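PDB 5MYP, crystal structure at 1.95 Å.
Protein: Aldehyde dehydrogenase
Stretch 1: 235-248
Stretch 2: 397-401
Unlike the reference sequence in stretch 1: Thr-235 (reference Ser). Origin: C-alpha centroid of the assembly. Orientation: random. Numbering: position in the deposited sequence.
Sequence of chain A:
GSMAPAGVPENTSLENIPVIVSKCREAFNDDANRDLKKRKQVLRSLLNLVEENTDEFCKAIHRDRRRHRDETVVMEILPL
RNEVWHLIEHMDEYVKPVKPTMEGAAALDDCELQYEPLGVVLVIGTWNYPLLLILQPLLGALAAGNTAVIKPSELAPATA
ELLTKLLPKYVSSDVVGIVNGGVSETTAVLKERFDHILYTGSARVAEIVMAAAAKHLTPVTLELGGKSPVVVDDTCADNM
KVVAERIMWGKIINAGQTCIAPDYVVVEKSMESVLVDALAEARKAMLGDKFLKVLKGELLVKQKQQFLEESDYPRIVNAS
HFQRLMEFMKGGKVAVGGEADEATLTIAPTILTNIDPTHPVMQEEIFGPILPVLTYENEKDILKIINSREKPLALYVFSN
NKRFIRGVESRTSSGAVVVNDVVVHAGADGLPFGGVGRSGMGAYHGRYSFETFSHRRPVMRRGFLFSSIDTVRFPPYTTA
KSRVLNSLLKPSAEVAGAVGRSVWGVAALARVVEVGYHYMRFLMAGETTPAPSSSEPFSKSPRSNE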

ATOM      1  N   THR A 235      -3.668 -38.279  -4.482  1.00 21.54           N
ATOM      2  CA  THR A 235      -3.620 -38.797  -3.105  1.00 22.11           C
ATOM      3  C   THR A 235      -4.957 -38.642  -2.364  1.00 22.49           C
ATOM      4  O   THR A 235      -5.012 -38.879  -1.156  1.00 21.76           O
ATOM      5  CB  THR A 235      -2.492 -38.117  -2.288  1.00 22.73           C
ATOM      6  OG1 THR A 235      -2.749 -36.710  -2.166  1.00 23.00           O
ATOM      7  CG2 THR A 235      -1.134 -38.333  -2.958  1.00 22.72           C
ATOM      8  N   CYS A 236      -6.025 -38.279  -3.090  1.00 22.64           N
ATOM      9  CA  CYS A 236      -7.346 -38.002  -2.502  1.00 23.36           C
ATOM     10  C   CYS A 236      -8.457 -38.980  -2.926  1.00 23.43           C
ATOM     11  O   CYS A 236      -9.637 -38.679  -2.724  1.00 23.49           O
ATOM     12  CB  CYS A 236      -7.789 -36.572  -2.863  1.00 23.97           C
ATOM     13  SG  CYS A 236      -6.694 -35.257  -2.294  1.00 24.95           S
ATOM     14  N   ALA A 237      -8.108 -40.141  -3.484  1.00 23.53           N
ATOM     15  CA  ALA A 237      -9.126 -41.111  -3.940  1.00 23.99           C
ATOM     16  C   ALA A 237     -10.147 -41.452  -2.849  1.00 24.27           C
ATOM     17  O   ALA A 237     -11.351 -41.446  -3.102  1.00 23.94           O
ATOM     18  CB  ALA A 237      -8.472 -42.379  -4.465  1.00 24.15           C
ATOM     19  N   ASP A 238      -9.658 -41.705  -1.633  1.00 24.87           N
ATOM     20  CA  ASP A 238     -10.523 -42.030  -0.487  1.00 25.77           C
ATOM     21  C   ASP A 238     -11.331 -40.841   0.055  1.00 25.16           C
ATOM     22  O   ASP A 238     -12.301 -41.046   0.781  1.00 24.92           O
ATOM     23  CB  ASP A 238      -9.694 -42.634   0.658  1.00 26.74           C
ATOM     24  CG  ASP A 238      -9.024 -43.951   0.281  1.00 27.68           C
ATOM     25  OD1 ASP A 238      -9.515 -44.669  -0.620  1.00 28.69           O
ATOM     26  OD2 ASP A 238      -7.995 -44.273   0.907  1.00 28.70           O
ATOM     27  N   ASN A 239     -10.915 -39.618  -0.279  1.00 24.58           N
ATOM     28  CA  ASN A 239     -11.588 -38.384   0.156  1.00 24.26           C
ATOM     29  C   ASN A 239     -12.395 -37.704  -0.955  1.00 24.06           C
ATOM     30  O   ASN A 239     -12.825 -36.562  -0.786  1.00 23.53           O
ATOM     31  CB  ASN A 239     -10.541 -37.389   0.677  1.00 24.10           C
ATOM     32  CG  ASN A 239      -9.594 -38.011   1.682  1.00 24.06           C
ATOM     33  OD1 ASN A 239      -9.996 -38.370   2.790  1.00 24.66           O
ATOM     34  ND2 ASN A 239      -8.333 -38.142   1.301  1.00 23.11           N
ATOM     35  N   MET A 240     -12.625 -38.405  -2.067  1.00 23.99           N
ATOM     36  CA  MET A 240     -13.136 -37.773  -3.290  1.00 23.87           C
ATOM     37  C   MET A 240     -14.546 -37.192  -3.136  1.00 23.61           C
ATOM     38  O   MET A 240     -14.872 -36.201  -3.789  1.00 23.21           O
ATOM     39  CB  MET A 240     -13.080 -38.758  -4.470  1.00 24.21           C
ATOM     40  CG  MET A 240     -13.224 -38.131  -5.854  1.00 24.44           C
ATOM     41  SD  MET A 240     -11.997 -36.867  -6.249  1.00 24.38           S
ATOM     42  CE  MET A 240     -10.458 -37.782  -6.197  1.00 24.59           C
ATOM     43  N   LYS A 241     -15.366 -37.788  -2.269  1.00 23.38           N
ATOM     44  CA  LYS A 241     -16.703 -37.250  -1.987  1.00 23.23           C
ATOM     45  C   LYS A 241     -16.629 -35.887  -1.293  1.00 22.17           C
ATOM     46  O   LYS A 241     -17.355 -34.964  -1.667  1.00 21.82           O
ATOM     47  CB  LYS A 241     -17.527 -38.224  -1.138  1.00 24.29           C
ATOM     48  CG  LYS A 241     -19.016 -37.909  -1.137  1.00 25.31           C
ATOM     49  CD  LYS A 241     -19.853 -39.048  -0.559  1.00 26.29           C
ATOM     50  CE  LYS A 241     -20.128 -38.860   0.920  1.00 26.90           C
ATOM     51  NZ  LYS A 241     -21.267 -37.930   1.160  1.00 27.72           N
ATOM     52  N   VAL A 242     -15.749 -35.768  -0.300  1.00 21.01           N
ATOM     53  CA  VAL A 242     -15.557 -34.507   0.427  1.00 20.39           C
ATOM     54  C   VAL A 242     -14.880 -33.455  -0.471  1.00 19.61           C
ATOM     55  O   VAL A 242     -15.241 -32.275  -0.419  1.00 19.72           O
ATOM     56  CB  VAL A 242     -14.752 -34.705   1.736  1.00 20.34           C
ATOM     57  CG1 VAL A 242     -14.446 -33.365   2.406  1.00 20.43           C
ATOM     58  CG2 VAL A 242     -15.512 -35.617   2.692  1.00 20.46           C
ATOM     59  N   VAL A 243     -13.915 -33.892  -1.283  1.00 18.78           N
ATOM     60  CA  VAL A 243     -13.266 -33.027  -2.279  1.00 18.67           C
ATOM     61  C   VAL A 243     -14.325 -32.398  -3.187  1.00 18.18           C
ATOM     62  O   VAL A 243     -14.357 -31.178  -3.357  1.00 18.03           O
ATOM     63  CB  VAL A 243     -12.228 -33.803  -3.141  1.00 18.62           C
ATOM     64  CG1 VAL A 243     -11.757 -32.979  -4.341  1.00 18.71           C
ATOM     65  CG2 VAL A 243     -11.029 -34.231  -2.302  1.00 18.64           C
ATOM     66  N   ALA A 244     -15.195 -33.239  -3.741  1.00 17.65           N
ATOM     67  CA  ALA A 244     -16.227 -32.801  -4.685  1.00 17.74           C
ATOM     68  C   ALA A 244     -17.298 -31.930  -4.029  1.00 17.84           C
ATOM     69  O   ALA A 244     -17.775 -30.968  -4.637  1.00 17.19           O
ATOM     70  CB  ALA A 244     -16.867 -34.005  -5.362  1.00 17.95           C
ATOM     71  N   GLU A 245     -17.681 -32.277  -2.801  1.00 17.75           N
ATOM     72  CA  GLU A 245     -18.666 -31.492  -2.054  1.00 18.08           C
ATOM     73  C   GLU A 245     -18.179 -30.071  -1.765  1.00 17.38           C
ATOM     74  O   GLU A 245     -18.939 -29.114  -1.910  1.00 16.70           O
ATOM     75  CB  GLU A 245     -19.064 -32.205  -0.757  1.00 19.14           C
ATOM     76  CG  GLU A 245     -20.032 -33.361  -0.996  1.00 20.15           C
ATOM     77  CD  GLU A 245     -20.218 -34.271   0.208  1.00 21.37           C
ATOM     78  OE1 GLU A 245     -19.382 -34.253   1.141  1.00 22.64           O
ATOM     79  OE2 GLU A 245     -21.215 -35.025   0.211  1.00 22.45           O
ATOM     80  N   ARG A 246     -16.910 -29.940  -1.383  1.00 16.78           N
ATOM     81  CA  ARG A 246     -16.329 -28.627  -1.092  1.00 16.57           C
ATOM     82  C   ARG A 246     -16.197 -27.770  -2.355  1.00 16.13           C
ATOM     83  O   ARG A 246     -16.579 -26.598  -2.346  1.00 15.47           O
ATOM     84  CB  ARG A 246     -14.992 -28.775  -0.364  1.00 16.70           C
ATOM     85  CG  ARG A 246     -15.187 -29.280   1.058  1.00 16.95           C
ATOM     86  CD  ARG A 246     -13.898 -29.643   1.770  1.00 17.15           C
ATOM     87  NE  ARG A 246     -14.190 -30.155   3.112  1.00 17.32           N
ATOM     88  CZ  ARG A 246     -13.286 -30.447   4.048  1.00 17.62           C
ATOM     89  NH1 ARG A 246     -11.984 -30.282   3.827  1.00 17.45           N
ATOM     90  NH2 ARG A 246     -13.693 -30.915   5.228  1.00 18.03           N
ATOM     91  N   ILE A 247     -15.692 -28.367  -3.437  1.00 15.71           N
ATOM     92  CA  ILE A 247     -15.560 -27.664  -4.723  1.00 15.84           C
ATOM     93  C   ILE A 247     -16.936 -27.235  -5.243  1.00 15.98           C
ATOM     94  O   ILE A 247     -17.121 -26.079  -5.624  1.00 16.03           O
ATOM     95  CB  ILE A 247     -14.833 -28.526  -5.791  1.00 15.61           C
ATOM     96  CG1 ILE A 247     -13.369 -28.740  -5.393  1.00 15.54           C
ATOM     97  CG2 ILE A 247     -14.898 -27.870  -7.174  1.00 15.74           C
ATOM     98  CD1 ILE A 247     -12.659 -29.846  -6.149  1.00 15.64           C
ATOM     99  N   MET A 248     -17.891 -28.166  -5.244  1.00 16.22           N
ATOM    100  CA  MET A 248     -19.228 -27.904  -5.776  1.00 16.42           C
ATOM    101  C   MET A 248     -19.976 -26.857  -4.948  1.00 16.32           C
ATOM    102  O   MET A 248     -20.667 -26.010  -5.512  1.00 15.84           O
ATOM    103  CB  MET A 248     -20.036 -29.209  -5.877  1.00 16.61           C
ATOM    104  CG  MET A 248     -21.407 -29.094  -6.531  1.00 16.91           C
ATOM    105  SD  MET A 248     -21.455 -28.264  -8.139  1.00 17.24           S
ATOM    106  CE  MET A 248     -20.338 -29.288  -9.087  1.00 17.16           C
ATOM    107  N   VAL A 397      -5.696 -26.224  -3.361  1.00 14.73           N
ATOM    108  CA  VAL A 397      -4.970 -27.477  -3.588  1.00 15.14           C
ATOM    109  C   VAL A 397      -5.590 -28.575  -2.732  1.00 15.56           C
ATOM    110  O   VAL A 397      -5.629 -28.455  -1.510  1.00 15.14           O
ATOM    111  CB  VAL A 397      -3.470 -27.352  -3.228  1.00 15.39           C
ATOM    112  CG1 VAL A 397      -2.725 -28.651  -3.549  1.00 15.44           C
ATOM    113  CG2 VAL A 397      -2.845 -26.170  -3.958  1.00 15.59           C
ATOM    114  N   PHE A 398      -6.083 -29.629  -3.376  1.00 15.81           N
ATOM    115  CA  PHE A 398      -6.569 -30.813  -2.672  1.00 16.19           C
ATOM    116  C   PHE A 398      -5.503 -31.896  -2.764  1.00 16.85           C
ATOM    117  O   PHE A 398      -5.179 -32.360  -3.859  1.00 17.45           O
ATOM    118  CB  PHE A 398      -7.901 -31.290  -3.250  1.00 15.93           C
ATOM    119  CG  PHE A 398      -9.062 -30.413  -2.881  1.00 15.55           C
ATOM    120  CD1 PHE A 398      -9.341 -29.265  -3.614  1.00 15.43           C
ATOM    121  CD2 PHE A 398      -9.878 -30.728  -1.799  1.00 15.34           C
ATOM    122  CE1 PHE A 398     -10.411 -28.448  -3.275  1.00 15.38           C
ATOM    123  CE2 PHE A 398     -10.948 -29.916  -1.454  1.00 15.52           C
ATOM    124  CZ  PHE A 398     -11.216 -28.772  -2.195  1.00 15.28           C
ATOM    125  N   SER A 399      -4.942 -32.269  -1.612  1.00 17.69           N
ATOM    126  CA  SER A 399      -3.850 -33.238  -1.537  1.00 18.23           C
ATOM    127  C   SER A 399      -3.606 -33.688  -0.091  1.00 19.04           C
ATOM    128  O   SER A 399      -3.838 -32.925   0.853  1.00 18.61           O
ATOM    129  CB  SER A 399      -2.561 -32.639  -2.121  1.00 18.46           C
ATOM    130  OG  SER A 399      -1.444 -33.494  -1.934  1.00 18.63           O
ATOM    131  N   ASN A 400      -3.151 -34.931   0.061  1.00 19.56           N
ATOM    132  CA  ASN A 400      -2.665 -35.457   1.343  1.00 20.22           C
ATOM    133  C   ASN A 400      -1.128 -35.557   1.373  1.00 20.78           C
ATOM    134  O   ASN A 400      -0.569 -36.092   2.332  1.00 20.78           O
ATOM    135  CB  ASN A 400      -3.290 -36.836   1.623  1.00 20.06           C
ATOM    136  CG  ASN A 400      -4.779 -36.761   1.911  1.00 20.04           C
ATOM    137  OD1 ASN A 400      -5.585 -37.389   1.228  1.00 20.20           O
ATOM    138  ND2 ASN A 400      -5.150 -36.002   2.932  1.00 20.10           N
ATOM    139  N   ASN A 401      -0.457 -35.027   0.344  1.00 21.53           N
ATOM    140  CA  ASN A 401       1.000 -35.113   0.205  1.00 22.55           C
ATOM    141  C   ASN A 401       1.659 -33.754   0.483  1.00 22.87           C
ATOM    142  O   ASN A 401       1.483 -32.801  -0.283  1.00 21.94           O
ATOM    143  CB  ASN A 401       1.354 -35.605  -1.203  1.00 23.13           C
ATOM    144  CG  ASN A 401       2.835 -35.912  -1.361  1.00 23.74           C
ATOM    145  OD1 ASN A 401       3.643 -35.018  -1.607  1.00 24.55           O
ATOM    146  ND2 ASN A 401       3.195 -37.183  -1.234  1.00 24.66           N
TER

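The two stretches, whose touching residues are at least 151 positions apart in sequence, bury 411 Å² between them, through a polar contact at one end and an apolar one at the other. The polar end is anchored by a backbone-to-side-chain hydrogen bond: Asn-400 N donates to Thr-235 OG1 at 2.9 Å, with a nearly straight angle of 168° at the hydrogen. Thr-235, which differs from the reference sequence, points its CA-to-CB bond toward the second stretch, and its p rotamer places the hydroxyl within reach of this amide. Thr-235 CG2 lies 4.1 Å from Asn-401 CB, so the small branched side chain offers both an acceptor and an apolar surface. Within the second stretch, the next amide is also satisfied by a hydroxyl, Asn-401 N donating to Ser-399 OG at 2.9 Å.

The CA-to-CB bond of Asn-400 points toward the first stretch and its side chain lies near Thr-235 and Asn-239, but the orientation of its amide is uncertain, and its polar partners there remain open.

Apolar packing centres on Phe-398, at the end of the strand, which has 118 Å² covered by the first stretch. Its CA-to-CB bond points toward the helix, and the buried ring meets residues from successive turns. Val-243 CG1 sits over one face, 4.2 Å from the ring centroid and 23° off the normal, a CH-pi contact, while Val-243 CG2 approaches Phe-398 CD2 to 3.7 Å. Ile-247, one turn later, brings CG1 to 3.6 Å from Phe-398 CE1. Arg-246 contributes its aliphatic base at the ring edge, CB lying 4.2 Å from Phe-398 CZ, while its guanidinium is hydrogen-bonded elsewhere in the structure.

Between these regions, buried Cys-236 packs SG against the strand's end, 3.5 Å from Ser-399 N and 4.3 Å from Phe-398 CB; its compact side chain lies close against the backbone there.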